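Local coordinates for protein apical membrane antigen 1 (Babesia divergens, PDB 4APM) that probably takes part in host-cell invasion as a surface antigen of the moving junction and binds calcium, at residues H25-Y30 / M46-C51; D10-Y15 / P358-I363. All coordinates share one frame; numbering follows the deposited sequence.

How the interactions relate
Along the chain, interaction 2 starts first: helix 8-16 meets the loop segment 358-363, more than 340 residues later, whereas interaction 1 joins 25-30 to 46-51 across a short excursion through strands 35-39 and 42-46. Both segments of interaction 1 therefore fall between the two of interaction 2. The two centres lie 25 Å apart, with about 12 Å between nearest atoms, so they do not touch. They are linked through helix 21-24, which follows helix 8-16 and ends just before His-25. Interaction 1 is a local, buried contact of backbone hydrogen bonding and imidazole packing; interaction 2 is an apolar, partly buried one that fastens the N-terminal helix to the C-terminal part of the ectodomain.

Interaction 1 (H25-Y30 / M46-C51); sequences HGSGIY and MPTGKC
The carbonyl oxygen of His-25 takes two donors. Lys-50 N reaches His-25 O at 3.0 Å with an N-H...O angle of 151°. A water donates a weak second bond to it and a weak one to Thr-48 O, tying the two segments together again. The imidazole carries most of the remaining contact. CG stands anti to the backbone N (chi1 -172°), beside the carbonyl carbon, which brings the ring against Gly-49 and Cys-51. Gly-49 CA sits over one face, 3.4 Å from His-25 NE2; with no side chain there, the backbone can come this close. Cys-51 N comes in at the ring edge, and Cys-51 CB is 3.4 Å from His-25 CD2, a tight fit. Elsewhere on the ring, His-25 ND1 makes a weak bond to Ser-27 O at 3.2 Å, which may help hold its rotation. Helix 21-24 has just ended, and Gly-26 turns the chain away with positive phi (83°). In this PAN-clan protein the contact thus packs the exit of that helix against the loop between strands 42-46 and 53-54, where the Cys-51 to Cys-217 disulfide adds a covalent tie. Ser-27 CB rests 3.7 Å from Gly-49 CA, while its hydroxyl bonds to Asp-32 OD1. That carboxylate also accepts Thr-48 N and Gly-49 N, so one carboxylate bonds to both segments. The Lys-50 chain bends at chi3 and passes its CE 3.5 Å from His-25 O; NZ then bonds to Lys-23 O, a placement that would probably suit the carbonyl end of the helix electrostatically.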
loop_
_atom_site.group_PDB
_atom_site.type_symbol
_atom_site.label_atom_id
_atom_site.label_comp_id
_atom_site.label_asym_id
_atom_site.label_seq_id
_atom_site.Cartn_x
_atom_site.Cartn_y
_atom_site.Cartn_z
ATOM N N HIS A 25 1.961 -7.618 5.937
ATOM C CA HIS A 25 1.562 -6.546 6.845
ATOM C C HIS A 25 0.808 -7.075 8.071
ATOM O O HIS A 25 1.176 -6.789 9.201
ATOM C CB HIS A 25 0.710 -5.525 6.063
ATOM C CG HIS A 25 0.399 -4.282 6.828
ATOM N ND1 HIS A 25 -0.876 -3.908 7.119
ATOM C CD2 HIS A 25 1.233 -3.328 7.392
ATOM C CE1 HIS A 25 -0.852 -2.761 7.812
ATOM N NE2 HIS A 25 0.445 -2.400 7.974
ATOM N N GLY A 26 -0.280 -7.806 7.850
ATOM C CA GLY A 26 -0.933 -8.596 8.907
ATOM C C GLY A 26 -1.882 -7.809 9.804
ATOM O O GLY A 26 -2.432 -8.343 10.756
ATOM N N SER A 27 -2.114 -6.541 9.485
ATOM C CA SER A 27 -3.035 -5.738 10.277
ATOM C C SER A 27 -3.793 -4.765 9.351
ATOM O O SER A 27 -3.736 -4.894 8.111
ATOM C CB SER A 27 -2.267 -5.004 11.375
ATOM O OG SER A 27 -3.152 -4.248 12.176
ATOM N N GLY A 28 -4.531 -3.835 9.939
ATOM C CA GLY A 28 -5.327 -2.908 9.152
ATOM C C GLY A 28 -4.417 -1.869 8.511
ATOM O O GLY A 28 -3.300 -1.686 8.957
ATOM N N ILE A 29 -4.893 -1.220 7.447
ATOM C CA ILE A 29 -4.055 -0.341 6.617
ATOM C C ILE A 29 -4.679 1.045 6.662
ATOM O O ILE A 29 -4.081 2.000 7.141
ATOM C CB ILE A 29 -3.960 -0.874 5.145
ATOM C CG1 ILE A 29 -3.250 -2.243 5.158
ATOM C CG2 ILE A 29 -3.199 0.115 4.261
ATOM C CD1 ILE A 29 -3.260 -2.990 3.848
ATOM N N TYR A 30 -5.920 1.117 6.230
ATOM C CA TYR A 30 -6.737 2.302 6.436
ATOM C C TYR A 30 -6.717 2.732 7.910
ATOM O O TYR A 30 -6.238 3.839 8.249
ATOM C CB TYR A 30 -8.172 2.020 5.977
ATOM C CG TYR A 30 -9.048 3.231 6.009
ATOM C CD1 TYR A 30 -8.748 4.336 5.219
ATOM C CD2 TYR A 30 -10.171 3.290 6.850
ATOM C CE1 TYR A 30 -9.534 5.462 5.248
ATOM C CE2 TYR A 30 -10.980 4.405 6.869
ATOM C CZ TYR A 30 -10.656 5.480 6.045
ATOM O OH TYR A 30 -11.415 6.622 6.057
ATOM N N MET A 46 -3.663 -0.633 19.705
ATOM C CA MET A 46 -2.561 0.025 19.053
ATOM C C MET A 46 -2.325 -0.589 17.658
ATOM O O MET A 46 -2.724 -1.724 17.410
ATOM C CB MET A 46 -1.306 -0.120 19.905
ATOM C CG MET A 46 -0.810 -1.540 19.947
ATOM S SD MET A 46 0.494 -1.625 21.157
ATOM C CE MET A 46 1.372 -3.036 20.553
ATOM N N PRO A 47 -1.652 0.169 16.756
ATOM C CA PRO A 47 -1.204 -0.349 15.459
ATOM C C PRO A 47 -0.122 -1.396 15.640
ATOM O O PRO A 47 0.713 -1.279 16.542
ATOM C CB PRO A 47 -0.606 0.893 14.761
ATOM C CG PRO A 47 -1.002 2.086 15.607
ATOM C CD PRO A 47 -1.203 1.556 16.988
ATOM N N THR A 48 -0.099 -2.387 14.749
ATOM C CA THR A 48 0.881 -3.451 14.835
ATOM C C THR A 48 1.282 -3.914 13.441
ATOM O O THR A 48 1.982 -4.897 13.303
ATOM C CB THR A 48 0.313 -4.683 15.606
ATOM O OG1 THR A 48 -0.878 -5.121 14.964
ATOM C CG2 THR A 48 -0.030 -4.323 17.028
ATOM N N GLY A 49 0.808 -3.228 12.412
ATOM C CA GLY A 49 1.126 -3.606 11.038
ATOM C C GLY A 49 2.615 -3.569 10.718
ATOM O O GLY A 49 3.343 -2.701 11.223
ATOM N N LYS A 50 3.047 -4.504 9.866
ATOM C CA LYS A 50 4.454 -4.769 9.600
ATOM C C LYS A 50 5.048 -3.978 8.394
ATOM O O LYS A 50 6.282 -3.868 8.253
ATOM C CB LYS A 50 4.678 -6.272 9.436
ATOM C CG LYS A 50 4.579 -7.066 10.749
ATOM C CD LYS A 50 4.775 -8.564 10.544
ATOM C CE LYS A 50 3.816 -9.102 9.475
ATOM N NZ LYS A 50 3.588 -10.585 9.502
ATOM N N CYS A 51 4.172 -3.377 7.585
ATOM C CA CYS A 51 4.559 -2.472 6.532
ATOM C C CYS A 51 4.250 -1.018 6.923
ATOM O O CYS A 51 3.191 -0.728 7.474
ATOM C CB CYS A 51 3.803 -2.810 5.270
ATOM S SG CYS A 51 4.155 -4.458 4.643
HETATM O O HOH W 1 0.860 -7.855 12.360
#

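Interaction 2 (D10-Y15 / P358-I363)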
loop_
_atom_site.group_PDB
_atom_site.type_symbol
_atom_site.label_atom_id
_atom_site.label_comp_id
_atom_site.label_asym_id
_atom_site.label_seq_id
_atom_site.Cartn_x
_atom_site.Cartn_y
_atom_site.Cartn_z
ATOM N N ASP A 10 3.345 -20.869 -9.008
ATOM C CA ASP A 10 4.709 -21.299 -8.689
ATOM C C ASP A 10 5.774 -20.332 -9.181
ATOM O O ASP A 10 6.615 -19.908 -8.411
ATOM C CB ASP A 10 4.996 -22.715 -9.213
ATOM C CG ASP A 10 4.182 -23.784 -8.496
ATOM O OD1 ASP A 10 3.847 -23.589 -7.308
ATOM O OD2 ASP A 10 3.863 -24.813 -9.130
ATOM N N ILE A 11 5.764 -19.983 -10.459
ATOM C CA ILE A 11 6.869 -19.173 -10.963
ATOM C C ILE A 11 6.803 -17.703 -10.495
ATOM O O ILE A 11 7.819 -17.007 -10.443
ATOM C CB ILE A 11 7.138 -19.349 -12.489
ATOM C CG1 ILE A 11 6.651 -18.144 -13.303
ATOM C CG2 ILE A 11 6.571 -20.669 -13.009
ATOM C CD1 ILE A 11 7.565 -17.787 -14.457
ATOM N N TRP A 12 5.629 -17.287 -10.028
ATOM C CA TRP A 12 5.445 -15.945 -9.466
ATOM C C TRP A 12 5.652 -15.889 -7.962
ATOM O O TRP A 12 5.761 -14.802 -7.377
ATOM C CB TRP A 12 4.062 -15.417 -9.832
ATOM C CG TRP A 12 3.989 -14.837 -11.218
ATOM C CD1 TRP A 12 3.436 -15.418 -12.359
ATOM C CD2 TRP A 12 4.437 -13.509 -11.644
ATOM N NE1 TRP A 12 3.518 -14.560 -13.432
ATOM C CE2 TRP A 12 4.123 -13.404 -13.069
ATOM C CE3 TRP A 12 5.040 -12.434 -11.006
ATOM C CZ2 TRP A 12 4.416 -12.270 -13.802
ATOM C CZ3 TRP A 12 5.354 -11.303 -11.766
ATOM C CH2 TRP A 12 5.056 -11.232 -13.135
ATOM N N GLY A 13 5.737 -17.058 -7.330
ATOM C CA GLY A 13 5.601 -17.174 -5.880
ATOM C C GLY A 13 6.567 -16.321 -5.079
ATOM O O GLY A 13 6.204 -15.751 -4.063
ATOM N N ARG A 14 7.804 -16.216 -5.535
ATOM C CA ARG A 14 8.788 -15.440 -4.799
ATOM C C ARG A 14 8.482 -13.948 -4.887
ATOM O O ARG A 14 8.457 -13.255 -3.862
ATOM C CB ARG A 14 10.207 -15.729 -5.271
ATOM C CG ARG A 14 11.245 -15.371 -4.220
ATOM C CD ARG A 14 12.636 -15.887 -4.577
ATOM N NE ARG A 14 13.538 -14.787 -4.910
ATOM C CZ ARG A 14 13.894 -14.457 -6.148
ATOM N NH1 ARG A 14 13.455 -15.165 -7.185
ATOM N NH2 ARG A 14 14.709 -13.430 -6.349
ATOM N N TYR A 15 8.199 -13.476 -6.104
ATOM C CA TYR A 15 7.955 -12.065 -6.350
ATOM C C TYR A 15 6.656 -11.589 -5.678
ATOM O O TYR A 15 6.535 -10.428 -5.289
ATOM C CB TYR A 15 7.895 -11.786 -7.861
ATOM C CG TYR A 15 7.829 -10.299 -8.210
ATOM C CD1 TYR A 15 8.989 -9.502 -8.223
ATOM C CD2 TYR A 15 6.616 -9.695 -8.537
ATOM C CE1 TYR A 15 8.926 -8.139 -8.534
ATOM C CE2 TYR A 15 6.545 -8.354 -8.884
ATOM C CZ TYR A 15 7.684 -7.569 -8.858
ATOM O OH TYR A 15 7.575 -6.215 -9.151
ATOM N N PRO A 358 9.694 -1.274 -12.435
ATOM C CA PRO A 358 9.323 -1.883 -13.719
ATOM C C PRO A 358 8.737 -3.275 -13.545
ATOM O O PRO A 358 9.088 -3.968 -12.586
ATOM C CB PRO A 358 10.668 -1.964 -14.472
ATOM C CG PRO A 358 11.721 -1.823 -13.419
ATOM C CD PRO A 358 11.115 -0.888 -12.409
ATOM N N PHE A 359 7.848 -3.679 -14.458
ATOM C CA PHE A 359 7.389 -5.082 -14.565
ATOM C C PHE A 359 8.607 -6.028 -14.519
ATOM O O PHE A 359 9.676 -5.673 -15.025
ATOM C CB PHE A 359 6.584 -5.288 -15.871
ATOM C CG PHE A 359 5.904 -6.630 -15.957
ATOM C CD1 PHE A 359 6.628 -7.760 -16.259
ATOM C CD2 PHE A 359 4.570 -6.769 -15.621
ATOM C CE1 PHE A 359 6.034 -9.001 -16.265
ATOM C CE2 PHE A 359 3.962 -8.007 -15.614
ATOM C CZ PHE A 359 4.695 -9.130 -15.950
ATOM N N PRO A 360 8.488 -7.196 -13.841
ATOM C CA PRO A 360 9.698 -8.029 -13.773
ATOM C C PRO A 360 9.875 -8.917 -15.018
ATOM O O PRO A 360 9.392 -10.051 -15.058
ATOM C CB PRO A 360 9.480 -8.867 -12.506
ATOM C CG PRO A 360 8.001 -8.963 -12.368
ATOM C CD PRO A 360 7.427 -7.686 -12.936
ATOM N N CYS A 361 10.579 -8.379 -16.015
ATOM C CA CYS A 361 10.685 -8.985 -17.349
ATOM C C CYS A 361 11.134 -10.421 -17.330
ATOM O O CYS A 361 10.788 -11.191 -18.222
ATOM C CB CYS A 361 11.643 -8.178 -18.206
ATOM S SG CYS A 361 11.363 -6.418 -18.018
ATOM N N ASP A 362 11.889 -10.798 -16.309
ATOM C CA ASP A 362 12.427 -12.151 -16.250
ATOM C C ASP A 362 11.408 -13.225 -15.863
ATOM O O ASP A 362 11.710 -14.406 -15.945
ATOM C CB ASP A 362 13.640 -12.213 -15.317
ATOM C CG ASP A 362 13.328 -11.695 -13.922
ATOM O OD1 ASP A 362 12.660 -10.642 -13.806
ATOM O OD2 ASP A 362 13.769 -12.330 -12.943
ATOM N N ILE A 363 10.224 -12.835 -15.396
ATOM C CA ILE A 363 9.219 -13.834 -14.968
ATOM C C ILE A 363 8.121 -13.949 -16.032
ATOM O O ILE A 363 7.357 -13.010 -16.260
ATOM C CB ILE A 363 8.619 -13.498 -13.578
ATOM C CG1 ILE A 363 9.702 -13.518 -12.494
ATOM C CG2 ILE A 363 7.505 -14.467 -13.200
ATOM C CD1 ILE A 363 9.296 -12.810 -11.209
#
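Trp-12 and Tyr-15 each offer a ring face to the 358-363 loop. Over the six-membered ring of Trp-12 stands Ile-363 CG2, 3.6 Å from the centroid and 14° off the normal, a CH-pi contact. Pro-360 CG does the same for Tyr-15, whose CG is anti to the backbone N (chi1 -172°), centred over its ring at 3.8 Å from the centroid. At the edge of the indole, near its plane, Phe-359 CZ approaches Trp-12 CH2 to 3.5 Å; the two ring planes stand at 87°. Pro-360 CG serves a second partner, lying 3.6 Å from Trp-12 CZ3, so one methylene touches both helix aromatics. Pro-360 and Ile-363, the ends of a type I turn closed by Ile-363 N to Pro-360 O, both point toward the helix. Cys-361, inside that turn, points away and is disulfide-bonded to Cys-409. The two branches of Ile-363 divide the helix side chains: CG2 also meets Ile-11 CD1 at 3.6 Å, and CD1 touches Tyr-15 CB at 3.8 Å. Strand 335-339 also packs on Trp-12 and Phe-359, so the N-terminal helix is seated on the C-terminal half of the chain. The indole NE1 bonds to Thr-365 OG1, just past the loop. No hydrogen bond crosses between the two segments: their hold rests on dispersion, CH-pi attraction and close fit of aromatic and aliphatic surfaces.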